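Local coordinates for protein Agap007691-pb (Anopheles gambiae, PDB 5C98) that is of unknown function but belongs to the serpin family, and so may inhibit serine-type endopeptidases, at residues H167-L178 and T316-L327; D133-N141 and D153-F161. All coordinates share one frame; numbering follows the deposited sequence.

Contact 1 joins two neighbouring strands of serpin beta-sheet A, and contact 2 lies on one face of that sheet, where helix 133-146 (helix F of the serpin nomenclature) packs against the chain leading from it into strand 169-177. The contact centres are about 11 Å apart, and contact 2 closes before contact 1 opens along the chain. They touch directly: His324 ND1 lies 2.8 Å from Phe154 O, a probable hydrogen bond, and Met170 CE packs 3.4 Å from Asp159 O. In inhibitory serpins the reactive-centre loop that follows strand 320-328 enters between the strands of contact 1, so contact 2 would lie beside that route.

Contact 1 of 2, residues H167-L178 and T316-L327; sequences HKLMLFSGVSVL and TRLNGFIQHCYL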
loop_
_atom_site.group_PDB
_atom_site.type_symbol
_atom_site.label_atom_id
_atom_site.label_comp_id
_atom_site.label_asym_id
_atom_site.label_seq_id
_atom_site.Cartn_x
_atom_site.Cartn_y
_atom_site.Cartn_z
ATOM N N HIS A 167 -7.265 24.304 4.636
ATOM C CA HIS A 167 -6.047 23.617 4.228
ATOM C C HIS A 167 -5.421 24.286 3.013
ATOM O O HIS A 167 -6.114 24.850 2.165
ATOM C CB HIS A 167 -6.389 22.185 3.846
ATOM C CG HIS A 167 -6.804 21.338 4.999
ATOM N ND1 HIS A 167 -6.579 21.695 6.310
ATOM C CD2 HIS A 167 -7.400 20.122 5.032
ATOM C CE1 HIS A 167 -7.031 20.737 7.105
ATOM N NE2 HIS A 167 -7.542 19.777 6.356
ATOM N N LYS A 168 -4.079 24.215 2.936
ATOM C CA LYS A 168 -3.326 24.734 1.798
ATOM C C LYS A 168 -2.699 23.662 0.926
ATOM O O LYS A 168 -2.412 23.945 -0.238
ATOM C CB LYS A 168 -2.193 25.654 2.275
ATOM C CG LYS A 168 -2.660 26.873 3.071
ATOM C CD LYS A 168 -1.458 27.717 3.491
ATOM C CE LYS A 168 -1.735 28.528 4.736
ATOM N NZ LYS A 168 -2.753 29.570 4.495
ATOM N N LEU A 169 -2.484 22.447 1.453
ATOM C CA LEU A 169 -1.626 21.461 0.802
ATOM C C LEU A 169 -2.053 20.075 1.245
ATOM O O LEU A 169 -2.040 19.784 2.445
ATOM C CB LEU A 169 -0.178 21.679 1.219
ATOM C CG LEU A 169 0.847 20.712 0.656
ATOM C CD1 LEU A 169 1.036 20.919 -0.853
ATOM C CD2 LEU A 169 2.198 20.906 1.362
ATOM N N MET A 170 -2.375 19.199 0.289
ATOM C CA MET A 170 -2.770 17.835 0.607
ATOM C C MET A 170 -2.186 16.874 -0.406
ATOM O O MET A 170 -1.996 17.220 -1.575
ATOM C CB MET A 170 -4.281 17.667 0.571
ATOM C CG MET A 170 -5.000 18.646 1.495
ATOM S SD MET A 170 -6.724 18.198 1.774
ATOM C CE MET A 170 -6.514 16.848 2.908
ATOM N N LEU A 171 -1.879 15.667 0.068
ATOM C CA LEU A 171 -1.194 14.655 -0.718
ATOM C C LEU A 171 -2.040 13.394 -0.768
ATOM O O LEU A 171 -2.717 13.056 0.207
ATOM C CB LEU A 171 0.169 14.313 -0.076
ATOM C CG LEU A 171 1.049 13.275 -0.779
ATOM C CD1 LEU A 171 1.437 13.723 -2.192
ATOM C CD2 LEU A 171 2.275 13.042 0.088
ATOM N N PHE A 172 -1.999 12.684 -1.895
ATOM C CA PHE A 172 -2.741 11.455 -2.118
ATOM C C PHE A 172 -1.853 10.422 -2.785
ATOM O O PHE A 172 -1.019 10.768 -3.620
ATOM C CB PHE A 172 -3.997 11.741 -2.954
ATOM C CG PHE A 172 -4.827 12.814 -2.342
ATOM C CD1 PHE A 172 -5.812 12.498 -1.414
ATOM C CD2 PHE A 172 -4.592 14.142 -2.620
ATOM C CE1 PHE A 172 -6.536 13.509 -0.810
ATOM C CE2 PHE A 172 -5.300 15.132 -2.001
ATOM C CZ PHE A 172 -6.277 14.819 -1.108
ATOM N N SER A 173 -2.018 9.156 -2.382
ATOM C CA SER A 173 -1.299 8.029 -2.962
ATOM C C SER A 173 -2.307 6.959 -3.318
ATOM O O SER A 173 -3.101 6.553 -2.465
ATOM C CB SER A 173 -0.341 7.454 -1.922
ATOM O OG SER A 173 0.020 6.120 -2.280
ATOM N N GLY A 174 -2.272 6.488 -4.551
ATOM C CA GLY A 174 -3.027 5.315 -4.953
ATOM C C GLY A 174 -2.089 4.209 -5.384
ATOM O O GLY A 174 -1.262 4.451 -6.268
ATOM N N VAL A 175 -2.216 2.995 -4.835
ATOM C CA VAL A 175 -1.414 1.846 -5.262
ATOM C C VAL A 175 -2.360 0.686 -5.564
ATOM O O VAL A 175 -3.004 0.153 -4.653
ATOM C CB VAL A 175 -0.360 1.430 -4.246
ATOM C CG1 VAL A 175 0.406 0.203 -4.735
ATOM C CG2 VAL A 175 0.585 2.621 -4.009
ATOM N N SER A 176 -2.421 0.297 -6.824
ATOM C CA SER A 176 -3.322 -0.739 -7.301
ATOM C C SER A 176 -2.520 -1.834 -7.958
ATOM O O SER A 176 -1.779 -1.584 -8.907
ATOM C CB SER A 176 -4.337 -0.184 -8.296
ATOM O OG SER A 176 -5.100 0.806 -7.646
ATOM N N VAL A 177 -2.682 -3.050 -7.462
ATOM C CA VAL A 177 -2.096 -4.223 -8.090
ATOM C C VAL A 177 -3.140 -4.763 -9.058
ATOM O O VAL A 177 -4.226 -5.163 -8.630
ATOM C CB VAL A 177 -1.724 -5.274 -7.035
ATOM C CG1 VAL A 177 -1.223 -6.562 -7.720
ATOM C CG2 VAL A 177 -0.721 -4.690 -6.066
ATOM N N LEU A 178 -2.815 -4.765 -10.341
ATOM C CA LEU A 178 -3.763 -5.076 -11.400
ATOM C C LEU A 178 -3.429 -6.347 -12.175
ATOM O O LEU A 178 -4.298 -6.863 -12.884
ATOM C CB LEU A 178 -3.868 -3.889 -12.369
ATOM C CG LEU A 178 -4.198 -2.560 -11.685
ATOM C CD1 LEU A 178 -4.023 -1.394 -12.653
ATOM C CD2 LEU A 178 -5.601 -2.592 -11.107
ATOM N N THR A 316 4.593 25.863 5.316
ATOM C CA THR A 316 3.332 25.232 5.669
ATOM C C THR A 316 3.561 23.777 6.046
ATOM O O THR A 316 4.482 23.121 5.558
ATOM C CB THR A 316 2.290 25.294 4.523
ATOM O OG1 THR A 316 1.073 24.651 4.942
ATOM C CG2 THR A 316 2.782 24.605 3.271
ATOM N N ARG A 317 2.704 23.266 6.922
ATOM C CA ARG A 317 2.643 21.837 7.163
ATOM C C ARG A 317 1.871 21.165 6.038
ATOM O O ARG A 317 1.161 21.806 5.261
ATOM C CB ARG A 317 1.926 21.554 8.481
ATOM C CG ARG A 317 0.470 22.014 8.465
ATOM C CD ARG A 317 -0.155 22.015 9.851
ATOM N NE ARG A 317 0.449 23.034 10.703
ATOM C CZ ARG A 317 0.347 23.054 12.030
ATOM N NH1 ARG A 317 -0.323 22.093 12.660
ATOM N NH2 ARG A 317 0.924 24.029 12.731
ATOM N N LEU A 318 2.031 19.854 5.951
ATOM C CA LEU A 318 1.186 19.054 5.084
ATOM C C LEU A 318 -0.122 18.827 5.819
ATOM O O LEU A 318 -0.122 18.269 6.918
ATOM C CB LEU A 318 1.893 17.749 4.773
ATOM C CG LEU A 318 1.171 16.782 3.845
ATOM C CD1 LEU A 318 0.740 17.453 2.547
ATOM C CD2 LEU A 318 2.072 15.551 3.587
ATOM N N ASN A 319 -1.232 19.295 5.242
ATOM C CA ASN A 319 -2.509 19.263 5.958
ATOM C C ASN A 319 -3.186 17.900 5.967
ATOM O O ASN A 319 -4.014 17.644 6.848
ATOM C CB ASN A 319 -3.481 20.300 5.389
ATOM C CG ASN A 319 -2.985 21.694 5.563
ATOM O OD1 ASN A 319 -2.651 22.371 4.599
ATOM N ND2 ASN A 319 -2.873 22.126 6.823
ATOM N N GLY A 320 -2.836 17.014 5.040
ATOM C CA GLY A 320 -3.419 15.701 4.975
ATOM C C GLY A 320 -2.661 14.832 4.007
ATOM O O GLY A 320 -2.014 15.342 3.085
ATOM N N PHE A 321 -2.735 13.527 4.234
ATOM C CA PHE A 321 -2.138 12.538 3.330
ATOM C C PHE A 321 -3.016 11.305 3.429
ATOM O O PHE A 321 -3.051 10.666 4.483
ATOM C CB PHE A 321 -0.692 12.237 3.738
ATOM C CG PHE A 321 0.049 11.301 2.800
ATOM C CD1 PHE A 321 -0.501 10.909 1.585
ATOM C CD2 PHE A 321 1.298 10.813 3.144
ATOM C CE1 PHE A 321 0.195 10.040 0.716
ATOM C CE2 PHE A 321 1.972 9.943 2.286
ATOM C CZ PHE A 321 1.419 9.570 1.089
ATOM N N ILE A 322 -3.743 10.992 2.360
ATOM C CA ILE A 322 -4.620 9.834 2.271
ATOM C C ILE A 322 -4.074 8.880 1.222
ATOM O O ILE A 322 -3.658 9.308 0.141
ATOM C CB ILE A 322 -6.060 10.254 1.907
ATOM C CG1 ILE A 322 -6.655 11.163 2.994
ATOM C CG2 ILE A 322 -6.936 9.038 1.687
ATOM C CD1 ILE A 322 -6.770 10.544 4.360
ATOM N N GLN A 323 -4.128 7.592 1.532
ATOM C CA GLN A 323 -3.777 6.529 0.600
ATOM C C GLN A 323 -4.981 5.638 0.345
ATOM O O GLN A 323 -5.806 5.408 1.229
ATOM C CB GLN A 323 -2.630 5.671 1.120
ATOM C CG GLN A 323 -2.161 4.600 0.176
ATOM C CD GLN A 323 -0.868 3.947 0.624
ATOM O OE1 GLN A 323 -0.833 3.171 1.581
ATOM N NE2 GLN A 323 0.215 4.264 -0.068
ATOM N N HIS A 324 -5.089 5.118 -0.879
ATOM C CA HIS A 324 -6.125 4.159 -1.237
ATOM C C HIS A 324 -5.482 3.074 -2.071
ATOM O O HIS A 324 -4.789 3.366 -3.053
ATOM C CB HIS A 324 -7.248 4.854 -2.018
ATOM C CG HIS A 324 -8.604 4.259 -1.816
ATOM N ND1 HIS A 324 -9.736 5.036 -1.662
ATOM C CD2 HIS A 324 -9.029 2.976 -1.785
ATOM C CE1 HIS A 324 -10.791 4.256 -1.537
ATOM N NE2 HIS A 324 -10.393 2.996 -1.605
ATOM N N CYS A 325 -5.642 1.831 -1.637
ATOM C CA CYS A 325 -4.989 0.706 -2.272
ATOM C C CYS A 325 -6.016 -0.299 -2.748
ATOM O O CYS A 325 -7.097 -0.428 -2.171
ATOM C CB CYS A 325 -4.058 0.005 -1.307
ATOM S SG CYS A 325 -2.554 0.975 -0.920
ATOM N N TYR A 326 -5.644 -1.037 -3.783
ATOM C CA TYR A 326 -6.497 -2.044 -4.386
ATOM C C TYR A 326 -5.686 -3.284 -4.731
ATOM O O TYR A 326 -4.551 -3.180 -5.209
ATOM C CB TYR A 326 -7.097 -1.498 -5.678
ATOM C CG TYR A 326 -7.889 -2.514 -6.505
ATOM C CD1 TYR A 326 -9.194 -2.832 -6.183
ATOM C CD2 TYR A 326 -7.306 -3.152 -7.589
ATOM C CE1 TYR A 326 -9.930 -3.788 -6.939
ATOM C CE2 TYR A 326 -8.018 -4.101 -8.347
ATOM C CZ TYR A 326 -9.325 -4.390 -8.030
ATOM O OH TYR A 326 -10.053 -5.317 -8.787
ATOM N N LEU A 327 -6.296 -4.443 -4.502
ATOM C CA LEU A 327 -5.793 -5.750 -4.905
ATOM C C LEU A 327 -6.993 -6.661 -5.104
ATOM O O LEU A 327 -7.927 -6.623 -4.309
ATOM C CB LEU A 327 -4.916 -6.355 -3.798
ATOM C CG LEU A 327 -4.508 -7.816 -3.985
ATOM C CD1 LEU A 327 -3.541 -7.998 -5.171
ATOM C CD2 LEU A 327 -3.873 -8.334 -2.733
#
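Leu171 and Phe321 lie side by side where strands 169-177 and 320-327 pair in parallel, forming the central seam of serpin beta-sheet A. The hydrogen-bonded ladder is continuous from Leu171 to Val177, with the two axes only 4° from parallel, so the seam through which an inserting reactive loop enters in inhibitory serpins is closed here. Packing is tight on the buried face carrying Leu171, Ser173, Phe321 and Gln323, which helix 43-51 covers through Val46 and Leu50. Leu171 CD2 sits over the centre of the Phe321 ring, 3.5 Å from its centroid; register puts both residues on this face, and the matching first torsions (chi1 -179° and -176°) then run the side chains alongside each other. Ser173 CB meets the edge of that ring at CE1, 3.7 Å away. Leu318 continues this apolar patch, crossing Leu169 at about a right angle with CD1 3.8 Å from Leu169 CG. A polar pair follows: Gln323 NE2 gives a straight 2.9 Å bond to Ser173 OG, which lies in the amide plane. His45 ND1 also bonds this hydroxyl, while Gln323 OE1 takes the backbone N-H of Ser42. These bonds occupy the Ser173 hydroxyl and both ends of the Gln323 amide in what corresponds to the serpin shutter region, and fix that amide's rotation.

The ends are less enclosed. Near Val177, Leu178 crosses the partly exposed Tyr326, its CD2 meeting the ring near CD2. At the start of the strands, His167, Lys168 and Asn319 are partly exposed, and the amide of Asn319 slides almost parallel past the His167 ring, with CB over the ring face. Asn319 N donates to Leu169 O, while Asn319 OD1 accepts Leu169 N at 3.2 Å on an in-plane lone pair and Lys168 N at 2.9 Å from above the carbonyl plane.

Contact 2 of 2, residues D133-N141 and D153-F161; sequences DIPSALAVN and DFIGEGDVF
Asn141 OD1 takes the backbone N-H of Ile155 at 2.8 Å, in its carbonyl plane and on a lone pair, and comes within 2.9 Å of Phe154 N. The other end of the same amide is held too, because Asn141 ND2 donates to Ile155 O at 3.0 Å, close to the plane of its own amide group. With both ends tied to one residue, the Asn141 side chain cannot easily flip or turn. A water adds to this end of the contact by donating to Asn141 O and accepting from Phe154 N.

Next to the amide, Val140 and Ile155 cross at about a right angle, Ile155 CD1 lying 3.6 Å from Val140 CB. Ile155 CG1 stands between its backbone N and carbonyl carbon (chi1 45°), which swings CD1 in against the helix, where it meets Ala137 as well. Val140 CG1 also reaches Phe154 CD1, on a ring that stacks with Tyr144. This is the packing of serpin helix F on the returning chain that leads into strand 169-177, and both Val140 and Phe154 touch Phe172 of the sheet. Val160 CG2 lies 3.9 Å from Ser136 CB and against Ala137, while Val160 also rests on Met170.

Towards the start of the helix the contact becomes more open. Glu157 CG rests against Asp133 O, and the bend at the second torsion (chi2 90°) turns the carboxylate towards Ile134 CD1. The carboxylates of Asp133 and Glu157 stay apart, with OD1 and OE2 separated by 5.8 Å, a spacing that probably limits repulsion. A second water donates to Glu157 OE2 at 2.7 Å and to Ile134 O, linking the acid to the first turn of the helix.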
loop_
_atom_site.group_PDB
_atom_site.type_symbol
_atom_site.label_atom_id
_atom_site.label_comp_id
_atom_site.label_asym_id
_atom_site.label_seq_id
_atom_site.Cartn_x
_atom_site.Cartn_y
_atom_site.Cartn_z
ATOM N N ASP A 133 -15.041 21.823 -0.261
ATOM C CA ASP A 133 -14.753 20.396 -0.325
ATOM C C ASP A 133 -15.273 19.728 -1.596
ATOM O O ASP A 133 -14.746 18.671 -1.958
ATOM C CB ASP A 133 -15.238 19.664 0.932
ATOM C CG ASP A 133 -16.712 19.851 1.203
ATOM O OD1 ASP A 133 -17.426 20.431 0.359
ATOM O OD2 ASP A 133 -17.155 19.396 2.273
ATOM N N ILE A 134 -16.242 20.311 -2.299
ATOM C CA ILE A 134 -16.864 19.614 -3.432
ATOM C C ILE A 134 -15.899 19.568 -4.617
ATOM O O ILE A 134 -15.600 18.475 -5.130
ATOM C CB ILE A 134 -18.218 20.244 -3.800
ATOM C CG1 ILE A 134 -19.216 20.067 -2.643
ATOM C CG2 ILE A 134 -18.774 19.643 -5.094
ATOM C CD1 ILE A 134 -19.730 18.660 -2.459
ATOM N N PRO A 135 -15.382 20.703 -5.088
ATOM C CA PRO A 135 -14.415 20.639 -6.196
ATOM C C PRO A 135 -13.110 20.010 -5.791
ATOM O O PRO A 135 -12.435 19.382 -6.621
ATOM C CB PRO A 135 -14.223 22.110 -6.600
ATOM C CG PRO A 135 -14.644 22.892 -5.388
ATOM C CD PRO A 135 -15.773 22.091 -4.788
ATOM N N SER A 136 -12.723 20.166 -4.531
ATOM C CA SER A 136 -11.483 19.568 -4.065
ATOM C C SER A 136 -11.541 18.045 -4.155
ATOM O O SER A 136 -10.632 17.401 -4.701
ATOM C CB SER A 136 -11.211 20.029 -2.629
ATOM O OG SER A 136 -10.949 21.422 -2.567
ATOM N N ALA A 137 -12.624 17.447 -3.674
ATOM C CA ALA A 137 -12.756 15.996 -3.768
ATOM C C ALA A 137 -12.912 15.537 -5.213
ATOM O O ALA A 137 -12.370 14.488 -5.600
ATOM C CB ALA A 137 -13.915 15.508 -2.900
ATOM N N LEU A 138 -13.618 16.320 -6.036
ATOM C CA LEU A 138 -13.814 15.925 -7.423
ATOM C C LEU A 138 -12.491 15.883 -8.181
ATOM O O LEU A 138 -12.281 14.999 -9.020
ATOM C CB LEU A 138 -14.796 16.875 -8.111
ATOM C CG LEU A 138 -15.146 16.456 -9.543
ATOM C CD1 LEU A 138 -15.800 15.094 -9.568
ATOM C CD2 LEU A 138 -16.054 17.495 -10.192
ATOM N N ALA A 139 -11.586 16.813 -7.903
ATOM C CA ALA A 139 -10.297 16.785 -8.584
ATOM C C ALA A 139 -9.564 15.488 -8.294
ATOM O O ALA A 139 -8.996 14.865 -9.201
ATOM C CB ALA A 139 -9.461 17.997 -8.161
ATOM N N VAL A 140 -9.569 15.054 -7.033
ATOM C CA VAL A 140 -8.888 13.820 -6.668
ATOM C C VAL A 140 -9.577 12.624 -7.308
ATOM O O VAL A 140 -8.939 11.771 -7.944
ATOM C CB VAL A 140 -8.849 13.665 -5.135
ATOM C CG1 VAL A 140 -8.135 12.351 -4.748
ATOM C CG2 VAL A 140 -8.153 14.877 -4.500
ATOM N N ASN A 141 -10.885 12.529 -7.129
ATOM C CA ASN A 141 -11.604 11.346 -7.601
ATOM C C ASN A 141 -11.533 11.223 -9.117
ATOM O O ASN A 141 -11.380 10.109 -9.636
ATOM C CB ASN A 141 -13.046 11.367 -7.118
ATOM C CG ASN A 141 -13.153 11.132 -5.632
ATOM O OD1 ASN A 141 -12.318 10.435 -5.047
ATOM N ND2 ASN A 141 -14.152 11.737 -5.003
ATOM N N ASP A 153 -13.890 5.860 -6.333
ATOM C CA ASP A 153 -14.283 6.783 -5.264
ATOM C C ASP A 153 -13.111 6.878 -4.292
ATOM O O ASP A 153 -13.134 6.365 -3.173
ATOM C CB ASP A 153 -15.553 6.315 -4.566
ATOM C CG ASP A 153 -16.803 6.793 -5.265
ATOM O OD1 ASP A 153 -17.202 7.953 -5.031
ATOM O OD2 ASP A 153 -17.379 6.009 -6.050
ATOM N N PHE A 154 -12.063 7.547 -4.745
ATOM C CA PHE A 154 -10.824 7.575 -3.987
ATOM C C PHE A 154 -11.020 8.192 -2.597
ATOM O O PHE A 154 -10.460 7.699 -1.610
ATOM C CB PHE A 154 -9.769 8.326 -4.819
ATOM C CG PHE A 154 -8.392 8.206 -4.271
ATOM C CD1 PHE A 154 -8.014 8.974 -3.204
ATOM C CD2 PHE A 154 -7.475 7.315 -4.802
ATOM C CE1 PHE A 154 -6.768 8.859 -2.651
ATOM C CE2 PHE A 154 -6.201 7.225 -4.252
ATOM C CZ PHE A 154 -5.863 7.988 -3.186
ATOM N N ILE A 155 -11.771 9.299 -2.501
ATOM C CA ILE A 155 -11.972 10.016 -1.243
ATOM C C ILE A 155 -13.404 10.521 -1.215
ATOM O O ILE A 155 -14.087 10.585 -2.238
ATOM C CB ILE A 155 -11.028 11.226 -0.975
ATOM C CG1 ILE A 155 -10.901 12.106 -2.220
ATOM C CG2 ILE A 155 -9.658 10.782 -0.434
ATOM C CD1 ILE A 155 -10.495 13.533 -1.885
ATOM N N GLY A 156 -13.846 10.867 -0.006
ATOM C CA GLY A 156 -15.070 11.609 0.191
ATOM C C GLY A 156 -14.758 13.067 0.495
ATOM O O GLY A 156 -13.626 13.452 0.779
ATOM N N GLU A 157 -15.799 13.891 0.418
ATOM C CA GLU A 157 -15.617 15.308 0.702
ATOM C C GLU A 157 -15.074 15.537 2.105
ATOM O O GLU A 157 -14.304 16.482 2.329
ATOM C CB GLU A 157 -16.937 16.046 0.506
ATOM C CG GLU A 157 -17.211 16.404 -0.943
ATOM C CD GLU A 157 -17.981 15.337 -1.709
ATOM O OE1 GLU A 157 -18.064 14.176 -1.238
ATOM O OE2 GLU A 157 -18.518 15.670 -2.789
ATOM N N GLY A 158 -15.447 14.678 3.059
ATOM C CA GLY A 158 -14.950 14.826 4.412
ATOM C C GLY A 158 -13.441 14.711 4.527
ATOM O O GLY A 158 -12.843 15.265 5.453
ATOM N N ASP A 159 -12.800 14.000 3.593
ATOM C CA ASP A 159 -11.362 13.789 3.691
ATOM C C ASP A 159 -10.580 15.045 3.350
ATOM O O ASP A 159 -9.405 15.159 3.729
ATOM C CB ASP A 159 -10.931 12.646 2.761
ATOM C CG ASP A 159 -11.524 11.312 3.159
ATOM O OD1 ASP A 159 -11.376 10.931 4.336
ATOM O OD2 ASP A 159 -12.158 10.649 2.304
ATOM N N VAL A 160 -11.180 15.982 2.616
ATOM C CA VAL A 160 -10.500 17.211 2.225
ATOM C C VAL A 160 -11.090 18.435 2.899
ATOM O O VAL A 160 -10.578 19.543 2.703
ATOM C CB VAL A 160 -10.476 17.399 0.695
ATOM C CG1 VAL A 160 -9.630 16.316 0.029
ATOM C CG2 VAL A 160 -11.896 17.434 0.136
ATOM N N PHE A 161 -12.126 18.270 3.709
ATOM C CA PHE A 161 -12.830 19.402 4.288
ATOM C C PHE A 161 -12.029 20.056 5.410
ATOM O O PHE A 161 -11.344 19.384 6.186
ATOM C CB PHE A 161 -14.153 18.932 4.883
ATOM C CG PHE A 161 -14.807 19.975 5.719
ATOM C CD1 PHE A 161 -15.568 20.958 5.124
ATOM C CD2 PHE A 161 -14.601 20.016 7.090
ATOM C CE1 PHE A 161 -16.134 21.958 5.876
ATOM C CE2 PHE A 161 -15.176 21.015 7.847
ATOM C CZ PHE A 161 -15.940 21.986 7.239
HETATM O O HOH W 1 -17.063 16.131 -5.042
HETATM O O HOH W 2 -11.480 7.957 -7.826
#